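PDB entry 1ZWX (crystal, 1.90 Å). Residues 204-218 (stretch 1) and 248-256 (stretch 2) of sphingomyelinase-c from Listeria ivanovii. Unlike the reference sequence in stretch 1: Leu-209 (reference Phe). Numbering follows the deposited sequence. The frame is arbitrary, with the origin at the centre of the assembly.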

# COMPACT_ATOMS: atom_id res chain seq x y z
N GLU A 204 -0.83 -17.85 -8.58
CA GLU A 204 -1.55 -16.58 -8.55
C GLU A 204 -0.59 -15.40 -8.85
O GLU A 204 -0.98 -14.47 -9.53
N TYR A 205 0.63 -15.47 -8.35
CA TYR A 205 1.65 -14.45 -8.67
C TYR A 205 1.90 -14.37 -10.18
O TYR A 205 1.83 -13.30 -10.77
N HIS A 206 2.13 -15.53 -10.81
CA HIS A 206 2.24 -15.60 -12.27
C HIS A 206 1.11 -14.90 -12.96
O HIS A 206 1.34 -14.06 -13.85
N ASP A 207 -0.13 -15.22 -12.56
CA ASP A 207 -1.29 -14.62 -13.19
C ASP A 207 -1.42 -13.12 -12.94
O ASP A 207 -1.90 -12.39 -13.81
N MET A 208 -1.06 -12.68 -11.74
CA MET A 208 -1.07 -11.24 -11.40
C MET A 208 -0.20 -10.45 -12.38
O MET A 208 -0.61 -9.37 -12.83
N LEU A 209 0.98 -10.98 -12.69
CA LEU A 209 1.88 -10.33 -13.69
C LEU A 209 1.11 -10.06 -14.98
O LEU A 209 1.17 -8.95 -15.56
N LYS A 210 0.30 -11.03 -15.42
CA LYS A 210 -0.45 -10.86 -16.65
C LYS A 210 -1.63 -9.91 -16.52
O LYS A 210 -1.97 -9.18 -17.45
N LEU A 211 -2.31 -9.97 -15.37
CA LEU A 211 -3.54 -9.19 -15.19
C LEU A 211 -3.24 -7.69 -15.00
O LEU A 211 -4.03 -6.86 -15.43
N LEU A 212 -2.16 -7.39 -14.31
CA LEU A 212 -1.69 -5.99 -14.12
C LEU A 212 -0.76 -5.54 -15.24
O LEU A 212 -0.43 -4.34 -15.32
N ASN A 213 -0.32 -6.49 -16.07
CA ASN A 213 0.66 -6.21 -17.14
C ASN A 213 1.98 -5.64 -16.57
O ASN A 213 2.40 -4.54 -16.94
N VAL A 214 2.60 -6.38 -15.66
CA VAL A 214 3.82 -5.95 -15.00
C VAL A 214 4.78 -7.13 -14.99
O VAL A 214 4.36 -8.26 -15.22
N SER A 215 6.06 -6.87 -14.70
CA SER A 215 7.05 -7.92 -14.45
C SER A 215 7.63 -7.80 -13.07
O SER A 215 7.50 -6.75 -12.42
N SER A 216 8.28 -8.88 -12.61
CA SER A 216 8.95 -8.86 -11.32
C SER A 216 10.09 -7.84 -11.37
O SER A 216 10.78 -7.76 -12.40
N PRO A 217 10.24 -7.03 -10.31
CA PRO A 217 11.45 -6.19 -10.20
C PRO A 217 12.75 -6.99 -10.42
O PRO A 217 12.79 -8.20 -10.18
N ALA A 218 13.78 -6.29 -10.91
CA ALA A 218 15.08 -6.90 -11.23
C ALA A 218 15.74 -7.56 -10.03
O ALA A 218 15.66 -7.05 -8.89
N ASP A 248 3.57 -7.39 -0.56
CA ASP A 248 3.66 -5.93 -0.84
C ASP A 248 4.71 -5.69 -1.96
O ASP A 248 5.84 -6.18 -1.90
N TYR A 249 4.29 -4.93 -2.96
CA TYR A 249 5.08 -4.75 -4.18
C TYR A 249 4.95 -3.34 -4.72
O TYR A 249 3.90 -2.68 -4.55
N ILE A 250 5.97 -2.92 -5.46
CA ILE A 250 5.83 -1.75 -6.32
C ILE A 250 6.34 -2.14 -7.71
O ILE A 250 7.52 -2.38 -7.87
N PHE A 251 5.44 -2.12 -8.68
CA PHE A 251 5.74 -2.58 -10.04
C PHE A 251 5.78 -1.42 -11.01
O PHE A 251 5.19 -0.39 -10.79
N VAL A 252 6.43 -1.66 -12.15
CA VAL A 252 6.35 -0.77 -13.30
C VAL A 252 5.46 -1.43 -14.34
O VAL A 252 5.62 -2.63 -14.63
N GLU A 253 4.53 -0.68 -14.89
CA GLU A 253 3.64 -1.22 -15.90
C GLU A 253 4.36 -1.41 -17.26
O GLU A 253 5.12 -0.53 -17.68
N ASN A 254 4.09 -2.54 -17.93
CA ASN A 254 4.91 -2.96 -19.09
C ASN A 254 4.61 -2.25 -20.40
O ASN A 254 5.47 -2.22 -21.28
N GLY A 255 3.42 -1.70 -20.56
CA GLY A 255 3.10 -1.05 -21.82
C GLY A 255 3.59 0.40 -21.91
O GLY A 255 3.42 1.06 -22.93
N HIS A 256 4.21 0.89 -20.84
CA HIS A 256 4.61 2.29 -20.75
C HIS A 256 6.08 2.39 -20.43
O HIS A 256 6.78 1.37 -20.39

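The polar link between the two stretches centers on Asn-254, whose CA-to-CB bond points toward stretch 1. Its backbone N donates to Asn-213 O at 2.8 Å with an N-H...O angle of 159°, close enough to linear for a firm hydrogen bond. Its side chain, with chi1 in the m well (-78°) and chi2 at -21°, carries ND2 to within 2.9 Å of Ser-215 OG, again well aligned at 158°. One asparagine therefore grips the segment that follows the helix through both its backbone and its amide. Asn-213, the first residue after the helix to leave helical geometry, has positive phi, and its O accepts from Asn-254 N. Ser-215 points away overall, yet chi1 in m (-54°) places OG where the amide can reach it.

Two waters extend this link. Water 2 accepts from Ser-215 N at 2.9 Å and donates to Val-252 O and to Asn-254 OD1, each at 2.5 Å. Because Ser-215 N lies 4.3 Å from Val-252 O, too far for a direct bond, the water spans the gap. Water 1 works similarly, donating to Ser-215 O at 2.8 Å and accepting from Val-252 N at 3.0 Å. Both waters thus join the backbones of the same two residues.

Glu-253 starts sideways, but its end comes nearer to stretch 1, with chi1 t (-151°) and chi2 between wells at -98°. Its OE1 accepts from Gly-255 N at 2.9 Å and from His-256 ND1 at 2.8 Å, which ties the carboxylate to the type I turn running from Glu-253 to His-256. Its methylene CG rests 3.8 Å from Leu-212 O.

Beyond the polar region, Phe-251 dominates the packing: it points toward stretch 1 in the m rotamer (-67°) and has the largest area covered of any residue here, 117 Å². Val-214, also m (-60°), sets CG2 over one ring face, 3.7 Å from the centroid and 16° off the normal, which is CH-pi geometry. Its other methyl, CG1, lies 3.6 Å from Val-252 O. At the ring edge, near its plane, Met-208 CE approaches Phe-251 CZ at 3.8 Å and Tyr-205 OH approaches Phe-251 CE2 at 3.8 Å. Leu-212 CD1 meets Phe-251 CD1 at 4.3 Å, while Leu-209 CD2, from a residue that differs from the reference sequence, and Pro-217 CD lie 4.2 and 3.9 Å from Phe-251 CE2.

Farther back along the strand, Tyr-249 also points toward the helix, with chi1 m (-57°). Met-208, extended through chi1 and chi2 (both t) and then turned at chi3 (p, 69°), lays CE over one face of the Tyr-249 ring, 3.9 Å from Tyr-249 CE1, so the same methyl serves both aromatic rings. Tyr-205 (chi1 t) brings CE1 within 3.5 Å of Tyr-249 CE2; their centroids are 5.6 Å apart with planes at 43°, an oblique pair. A 2.6 Å hydrogen bond joins Tyr-205 OH to Ser-216 OG, linking the helix to the loop beyond it.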

# COMPACT_ATOMS: atom_id res chain seq x y z
CB GLU A 204 -2.27 -16.34 -7.21
CG GLU A 204 -3.22 -15.13 -7.30
CD GLU A 204 -3.96 -14.81 -6.01
OE1 GLU A 204 -4.92 -14.02 -6.05
OE2 GLU A 204 -3.59 -15.34 -4.98
CB TYR A 205 2.96 -14.71 -7.94
CG TYR A 205 3.97 -13.60 -8.22
CD1 TYR A 205 3.96 -12.40 -7.47
CD2 TYR A 205 4.90 -13.72 -9.25
CE1 TYR A 205 4.87 -11.37 -7.74
CE2 TYR A 205 5.83 -12.68 -9.52
CZ TYR A 205 5.79 -11.52 -8.78
OH TYR A 205 6.70 -10.52 -9.04
CB HIS A 206 2.35 -17.07 -12.76
CG HIS A 206 2.23 -17.21 -14.25
ND1 HIS A 206 1.02 -17.13 -14.92
CD2 HIS A 206 3.17 -17.39 -15.21
CE1 HIS A 206 1.23 -17.26 -16.22
NE2 HIS A 206 2.53 -17.41 -16.42
CB ASP A 207 -2.56 -15.32 -12.73
CG ASP A 207 -2.76 -16.69 -13.39
OD1 ASP A 207 -1.81 -17.24 -14.01
OD2 ASP A 207 -3.87 -17.19 -13.27
CB MET A 208 -0.54 -11.00 -10.00
CG MET A 208 -0.37 -9.47 -9.68
SD MET A 208 -0.14 -9.17 -7.91
CE MET A 208 1.46 -9.84 -7.64
CB LEU A 209 3.20 -11.10 -13.89
CG LEU A 209 4.13 -11.32 -12.68
CD1 LEU A 209 5.45 -11.97 -13.07
CD2 LEU A 209 4.36 -10.04 -11.85
CB LYS A 210 -0.94 -12.23 -17.20
CG LYS A 210 0.18 -13.20 -17.59
CD LYS A 210 0.93 -12.70 -18.84
CE LYS A 210 1.92 -13.72 -19.44
NZ LYS A 210 2.29 -14.79 -18.47
CB LEU A 211 -4.30 -9.68 -13.96
CG LEU A 211 -4.99 -11.06 -14.09
CD1 LEU A 211 -5.41 -11.62 -12.72
CD2 LEU A 211 -6.18 -10.92 -14.99
CB LEU A 212 -0.92 -5.85 -12.80
CG LEU A 212 -1.73 -5.94 -11.48
CD1 LEU A 212 -0.78 -5.72 -10.32
CD2 LEU A 212 -2.91 -4.94 -11.45
CB ASN A 213 0.03 -5.26 -18.19
CG ASN A 213 0.88 -5.13 -19.46
OD1 ASN A 213 0.89 -4.07 -20.13
ND2 ASN A 213 1.63 -6.16 -19.76
CB VAL A 214 3.55 -5.44 -13.53
CG1 VAL A 214 2.57 -4.27 -13.54
CG2 VAL A 214 3.00 -6.57 -12.64
CB SER A 215 8.19 -7.88 -15.48
OG SER A 215 7.64 -7.91 -16.78
CB SER A 216 9.52 -10.23 -11.01
OG SER A 216 8.48 -11.16 -10.80
CB PRO A 217 11.37 -5.64 -8.77
CG PRO A 217 9.87 -5.53 -8.52
CD PRO A 217 9.29 -6.77 -9.20
CB ALA A 218 16.02 -5.85 -11.84
CB ASP A 248 4.06 -5.15 0.41
CG ASP A 248 3.08 -5.34 1.57
OD1 ASP A 248 3.21 -6.32 2.33
OD2 ASP A 248 2.22 -4.46 1.74
CB TYR A 249 4.51 -5.64 -5.27
CG TYR A 249 4.44 -7.13 -4.95
CD1 TYR A 249 3.26 -7.70 -4.47
CD2 TYR A 249 5.55 -7.96 -5.17
CE1 TYR A 249 3.19 -9.10 -4.18
CE2 TYR A 249 5.50 -9.35 -4.89
CZ TYR A 249 4.31 -9.89 -4.40
OH TYR A 249 4.27 -11.24 -4.16
CB ILE A 250 6.57 -0.48 -5.80
CG1 ILE A 250 6.25 -0.20 -4.30
CG2 ILE A 250 6.14 0.71 -6.65
CD1 ILE A 250 7.31 0.65 -3.59
CB PHE A 251 4.61 -3.48 -10.56
CG PHE A 251 4.46 -4.80 -9.84
CD1 PHE A 251 3.27 -5.09 -9.15
CD2 PHE A 251 5.49 -5.76 -9.86
CE1 PHE A 251 3.10 -6.36 -8.48
CE2 PHE A 251 5.35 -7.01 -9.19
CZ PHE A 251 4.13 -7.31 -8.50
CB VAL A 252 7.77 -0.53 -13.89
CG1 VAL A 252 7.65 0.23 -15.20
CG2 VAL A 252 8.64 0.23 -12.88
CB GLU A 253 2.41 -0.35 -16.06
CG GLU A 253 1.12 -1.11 -16.53
CD GLU A 253 0.85 -1.00 -18.03
OE1 GLU A 253 1.60 -0.28 -18.74
OE2 GLU A 253 -0.13 -1.60 -18.51
CB ASN A 254 4.89 -4.49 -19.31
CG ASN A 254 5.80 -5.25 -18.33
OD1 ASN A 254 6.74 -4.70 -17.76
ND2 ASN A 254 5.51 -6.53 -18.14
CB HIS A 256 3.74 3.00 -19.72
CG HIS A 256 2.33 3.14 -20.16
ND1 HIS A 256 1.46 2.07 -20.23
CD2 HIS A 256 1.63 4.21 -20.60
CE1 HIS A 256 0.29 2.48 -20.66
NE2 HIS A 256 0.36 3.78 -20.89
O HOH W 1 8.14 -4.08 -11.89
O HOH W 2 7.31 -4.36 -15.33